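Local coordinates for malonyl CoA-ACP transacylase (Xanthomonas oryzae pv. oryzae, PDB 3K89), which probably transfers the malonyl group of malonyl-CoA to holo-acyl carrier protein, yielding malonyl-ACP and free CoA, at residues M123-A127 / S199-H203. Sequence-based numbering, arbitrary orientation.
Sequences MQAAA and SVPSH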
ATOM      1  N   MET A 123      -9.623   1.391 -11.381  1.00 13.75           N
ATOM      2  CA  MET A 123      -9.250  -0.017 -11.194  1.00 14.16           C
ATOM      3  C   MET A 123     -10.476  -0.919 -11.199  1.00 15.50           C
ATOM      4  O   MET A 123     -10.472  -1.978 -11.839  1.00 15.13           O
ATOM      5  CB  MET A 123      -8.475  -0.196  -9.889  1.00 14.12           C
ATOM      6  CG  MET A 123      -7.092   0.445  -9.927  1.00 13.33           C
ATOM      7  SD  MET A 123      -6.355   0.611  -8.283  1.00 14.16           S
ATOM      8  CE  MET A 123      -5.681  -1.027  -8.041  1.00 17.55           C
ATOM      9  N   GLN A 124     -11.518  -0.493 -10.492  1.00 15.41           N
ATOM     10  CA  GLN A 124     -12.733  -1.288 -10.376  1.00 17.50           C
ATOM     11  C   GLN A 124     -13.428  -1.446 -11.720  1.00 17.83           C
ATOM     12  O   GLN A 124     -13.937  -2.528 -12.032  1.00 18.02           O
ATOM     13  CB  GLN A 124     -13.677  -0.682  -9.341  1.00 17.28           C
ATOM     14  CG  GLN A 124     -14.837  -1.587  -8.950  1.00 21.77           C
ATOM     15  CD  GLN A 124     -14.407  -2.707  -8.016  1.00 24.43           C
ATOM     16  OE1 GLN A 124     -14.049  -2.461  -6.856  1.00 26.58           O
ATOM     17  NE2 GLN A 124     -14.442  -3.944  -8.513  1.00 26.46           N
ATOM     18  N   ALA A 125     -13.425  -0.373 -12.506  1.00 18.68           N
ATOM     19  CA  ALA A 125     -14.080  -0.354 -13.814  1.00 20.10           C
ATOM     20  C   ALA A 125     -13.339  -1.213 -14.827  1.00 21.52           C
ATOM     21  O   ALA A 125     -13.945  -1.713 -15.788  1.00 21.16           O
ATOM     22  CB  ALA A 125     -14.199   1.067 -14.320  1.00 19.88           C
ATOM     23  N   ALA A 126     -12.036  -1.383 -14.605  1.00 21.95           N
ATOM     24  CA  ALA A 126     -11.200  -2.189 -15.476  1.00 23.71           C
ATOM     25  C   ALA A 126     -11.529  -3.663 -15.310  1.00 24.66           C
ATOM     26  O   ALA A 126     -11.377  -4.443 -16.250  1.00 26.08           O
ATOM     27  CB  ALA A 126      -9.738  -1.938 -15.183  1.00 23.08           C
ATOM     28  N   ALA A 127     -11.990  -4.032 -14.120  1.00 25.78           N
ATOM     29  CA  ALA A 127     -12.300  -5.414 -13.791  1.00 27.28           C
ATOM     30  C   ALA A 127     -13.556  -5.508 -12.929  1.00 28.15           C
ATOM     31  O   ALA A 127     -13.470  -5.668 -11.711  1.00 28.50           O
ATOM     32  CB  ALA A 127     -11.115  -6.077 -13.091  1.00 27.31           C
ATOM     33  N   SER A 199     -11.804  -7.998  -5.432  1.00 28.01           N
ATOM     34  CA  SER A 199     -12.280  -8.264  -6.789  1.00 26.05           C
ATOM     35  C   SER A 199     -11.346  -7.679  -7.847  1.00 24.46           C
ATOM     36  O   SER A 199     -11.492  -7.960  -9.042  1.00 24.75           O
ATOM     37  CB  SER A 199     -13.719  -7.767  -6.993  1.00 26.57           C
ATOM     38  OG  SER A 199     -13.836  -6.370  -6.765  1.00 27.00           O
ATOM     39  N   VAL A 200     -10.371  -6.891  -7.409  1.00 21.36           N
ATOM     40  CA  VAL A 200      -9.612  -6.082  -8.340  1.00 18.61           C
ATOM     41  C   VAL A 200      -8.220  -6.665  -8.518  1.00 16.26           C
ATOM     42  O   VAL A 200      -7.484  -6.759  -7.534  1.00 16.58           O
ATOM     43  CB  VAL A 200      -9.494  -4.632  -7.843  1.00 18.83           C
ATOM     44  CG1 VAL A 200      -8.668  -3.820  -8.816  1.00 19.99           C
ATOM     45  CG2 VAL A 200     -10.894  -4.026  -7.679  1.00 20.07           C
ATOM     46  N   PRO A 201      -7.862  -7.037  -9.765  1.00 14.57           N
ATOM     47  CA  PRO A 201      -6.529  -7.595 -10.055  1.00 13.32           C
ATOM     48  C   PRO A 201      -5.523  -6.466 -10.276  1.00 12.24           C
ATOM     49  O   PRO A 201      -5.055  -6.223 -11.396  1.00 11.76           O
ATOM     50  CB  PRO A 201      -6.763  -8.399 -11.333  1.00 13.14           C
ATOM     51  CG  PRO A 201      -7.836  -7.686 -12.034  1.00 14.80           C
ATOM     52  CD  PRO A 201      -8.713  -7.046 -10.971  1.00 14.06           C
ATOM     53  N   SER A 202      -5.199  -5.775  -9.186  1.00 12.33           N
ATOM     54  CA  SER A 202      -4.179  -4.728  -9.243  1.00 12.54           C
ATOM     55  C   SER A 202      -2.816  -5.298  -9.610  1.00 11.92           C
ATOM     56  O   SER A 202      -2.531  -6.478  -9.373  1.00 11.12           O
ATOM     57  CB  SER A 202      -4.083  -3.980  -7.905  1.00 13.60           C
ATOM     58  OG  SER A 202      -3.876  -4.879  -6.832  1.00 16.64           O
ATOM     59  N   HIS A 203      -1.973  -4.435 -10.184  1.00 11.53           N
ATOM     60  CA  HIS A 203      -0.574  -4.790 -10.473  1.00 10.83           C
ATOM     61  C   HIS A 203      -0.478  -5.940 -11.462  1.00 11.55           C
ATOM     62  O   HIS A 203       0.446  -6.748 -11.410  1.00 12.40           O
ATOM     63  CB  HIS A 203       0.193  -5.022  -9.162  1.00 11.18           C
ATOM     64  CG  HIS A 203       0.019  -3.887  -8.213  1.00 10.86           C
ATOM     65  ND1 HIS A 203       0.537  -2.639  -8.483  1.00 10.85           N
ATOM     66  CD2 HIS A 203      -0.665  -3.773  -7.050  1.00 10.87           C
ATOM     67  CE1 HIS A 203       0.180  -1.806  -7.522  1.00 10.97           C
ATOM     68  NE2 HIS A 203      -0.556  -2.465  -6.651  1.00 10.43           N
TER
HETATM   69  O   HOH W   1     -13.202  -8.574 -10.757  1.00 30.62           O
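The loop 199-203 runs alongside the C-terminal end of helix 109-126. Ser199 OG accepts a nearly straight hydrogen bond from Gln124 NE2 at 3.1 Å, the one direct hydrogen bond between the segments. A water lies 2.5 Å from Ser199 O and 3.1 Å from Ala127 O and can bridge the two carbonyls, though it has more acceptors in reach than protons. Val200 CG1 packs 3.8 Å from Met123 CB, and Val200 CG2 lies 3.6 Å from Gln124 OE1. Pro201 is the centre of an inverse gamma turn, and Pro201 CD meets Ala127 CB at 3.3 Å. Ser202 is met by the tip of Met123, with Met123 CE 3.4 Å from Ser202 CB. His203, a predicted active-site residue, makes no contact with 123-127. Its NE2 hydrogen-bonds to the OG of Ser94, the other predicted active-site residue. This pair is consistent with the Ser-His dyad of malonyl transferases, with Ser94 in a probable GxSxG nucleophile elbow. The contact thus packs the loop leading to this histidine against the helix end. Thr61 of helix 61-81 touches Gln124 and Val200, while Ala161 and Asn162 of strand 158-165 touch His203.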